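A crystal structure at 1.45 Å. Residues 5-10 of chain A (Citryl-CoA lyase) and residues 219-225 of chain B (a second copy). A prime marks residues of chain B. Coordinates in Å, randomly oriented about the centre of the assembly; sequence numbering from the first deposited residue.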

# COMPACT_ATOMS: atom_id res chain seq x y z
N TRP A 5 -8.33 12.10 18.05
CA TRP A 5 -6.92 11.91 17.74
C TRP A 5 -6.14 12.09 19.01
O TRP A 5 -5.89 13.21 19.42
CB TRP A 5 -6.49 12.87 16.61
CG TRP A 5 -7.28 12.68 15.35
CD1 TRP A 5 -8.40 13.35 14.98
CD2 TRP A 5 -7.04 11.70 14.33
NE1 TRP A 5 -8.87 12.86 13.78
CE2 TRP A 5 -8.02 11.88 13.34
CE3 TRP A 5 -6.04 10.75 14.13
CZ2 TRP A 5 -8.09 11.06 12.20
CZ3 TRP A 5 -6.12 9.93 13.01
CH2 TRP A 5 -7.06 10.15 12.02
N LYS A 6 -5.90 10.98 19.71
CA LYS A 6 -5.19 10.97 20.98
C LYS A 6 -3.88 10.26 20.80
O LYS A 6 -3.77 9.29 20.04
CB LYS A 6 -5.99 10.22 22.05
CG LYS A 6 -7.41 10.71 22.22
CD LYS A 6 -7.98 10.25 23.56
CE LYS A 6 -8.12 8.75 23.71
NZ LYS A 6 -9.10 8.16 22.74
N THR A 7 -2.86 10.72 21.53
CA THR A 7 -1.57 10.08 21.45
C THR A 7 -0.70 10.43 22.64
O THR A 7 -0.82 11.54 23.18
CB THR A 7 -0.82 10.50 20.15
OG1 THR A 7 0.40 9.80 20.05
CG2 THR A 7 -0.54 12.00 20.08
N GLY A 8 0.16 9.51 23.04
CA GLY A 8 1.15 9.74 24.07
C GLY A 8 2.55 9.65 23.52
O GLY A 8 3.53 9.56 24.27
N ILE A 9 2.72 9.69 22.16
CA ILE A 9 4.01 9.52 21.56
C ILE A 9 4.79 10.79 21.44
O ILE A 9 5.95 10.87 21.90
CB ILE A 9 3.88 8.84 20.17
CG1 ILE A 9 3.15 7.52 20.24
CG2 ILE A 9 5.29 8.63 19.53
CD1 ILE A 9 2.66 7.03 18.89
N THR A 10 4.22 11.77 20.80
CA THR A 10 4.89 13.02 20.45
C THR A 10 3.96 14.20 20.66
O THR A 10 2.76 14.08 20.46
CB THR A 10 5.30 12.94 18.95
OG1 THR A 10 6.23 11.88 18.74
CG2 THR A 10 5.87 14.23 18.37
N VAL B 219 5.54 3.02 13.19
CA VAL B 219 5.29 1.82 13.98
C VAL B 219 4.68 2.19 15.32
O VAL B 219 3.70 1.57 15.77
CB VAL B 219 6.61 1.03 14.18
CG1 VAL B 219 6.42 -0.06 15.24
CG2 VAL B 219 7.08 0.39 12.86
N ALA B 220 5.27 3.21 15.98
CA ALA B 220 4.71 3.63 17.27
C ALA B 220 3.25 4.07 17.16
O ALA B 220 2.42 3.71 18.00
CB ALA B 220 5.56 4.74 17.87
N HIS B 221 2.94 4.86 16.13
CA HIS B 221 1.57 5.36 15.92
C HIS B 221 0.58 4.22 15.62
O HIS B 221 -0.51 4.20 16.16
CB HIS B 221 1.54 6.38 14.78
CG HIS B 221 1.96 7.73 15.24
ND1 HIS B 221 1.08 8.60 15.87
CD2 HIS B 221 3.20 8.31 15.21
CE1 HIS B 221 1.81 9.67 16.20
NE2 HIS B 221 3.09 9.53 15.85
N VAL B 222 0.98 3.29 14.76
CA VAL B 222 0.08 2.20 14.43
C VAL B 222 -0.13 1.28 15.63
O VAL B 222 -1.24 0.85 15.92
CB VAL B 222 0.61 1.44 13.20
CG1 VAL B 222 -0.20 0.17 12.94
CG2 VAL B 222 0.58 2.35 12.00
N TYR B 223 0.95 0.99 16.35
CA TYR B 223 0.83 0.16 17.55
C TYR B 223 -0.11 0.85 18.55
O TYR B 223 -0.95 0.21 19.19
CB TYR B 223 2.22 -0.09 18.16
CG TYR B 223 2.17 -0.77 19.51
CD1 TYR B 223 2.00 -2.15 19.61
CD2 TYR B 223 2.23 -0.03 20.68
CE1 TYR B 223 1.94 -2.77 20.87
CE2 TYR B 223 2.05 -0.63 21.92
CZ TYR B 223 1.95 -2.00 22.01
OH TYR B 223 1.82 -2.53 23.28
N GLU B 224 0.07 2.15 18.77
CA GLU B 224 -0.79 2.88 19.69
C GLU B 224 -2.25 2.82 19.25
O GLU B 224 -3.15 2.55 20.06
CB GLU B 224 -0.29 4.33 19.83
CG GLU B 224 -1.03 5.08 20.91
CD GLU B 224 -0.53 6.49 21.10
OE1 GLU B 224 -0.50 7.25 20.11
OE2 GLU B 224 -0.13 6.83 22.24
N GLU B 225 -2.51 3.01 17.94
CA GLU B 225 -3.88 2.96 17.46
C GLU B 225 -4.49 1.54 17.71
O GLU B 225 -5.63 1.42 18.13
CB GLU B 225 -3.94 3.26 15.96
CG GLU B 225 -5.35 3.43 15.42
CD GLU B 225 -6.07 4.68 15.92
OE1 GLU B 225 -5.39 5.70 16.16
OE2 GLU B 225 -7.32 4.64 16.03

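This contact between two copies of citryl-CoA lyase illustrates how one helical carboxylate can grip the end of a strand, with one isoleucine packing against the helix beside it. The strand of chain A, residues 5-7, runs steeply across the helix of chain B, their N-to-C directions 110° apart and their axes no closer than 9.7 Å. Side chains must therefore bridge the gap, and those of Thr7, Ile9, Ala220′ and Glu224′ leave their backbones toward the opposing stretch. Ala220′ and Glu224′ lie one helical turn apart, linked by the backbone bond from Glu224′ N to Ala220′ O (2.9 Å), and so present a common face.

Glu224′ reaches across with chi1 and chi2 both t, an extended chain that carries its carboxylate to the place where the strand gives way to loop. There the two oxygens take separate donors: Thr7 OG1 donates to Glu224′ OE1 at 2.7 Å, and Gly8 N donates to Glu224′ OE2 at 2.8 Å, with a nearly straight N-H...O angle of 165°. The threonine hydroxyl also serves as an acceptor, receiving a hydrogen bond from Ile9 N at 3.1 Å to Thr7 OG1. This local bond ties the turn to the same hydroxyl that binds the carboxylate.

Ile9 supplies the apolar counterpart and has the largest area covered by the other stretch. Its CD1 methyl sits 3.8 Å from Ala220′ CB, an apolar contact; the same CD1 lies 3.4 Å from the backbone Ala220′ O. It also rests over one face of the His221′ ring, 3.7 Å from CD1 to the ring centroid and only 6° off the normal, a CH-pi contact.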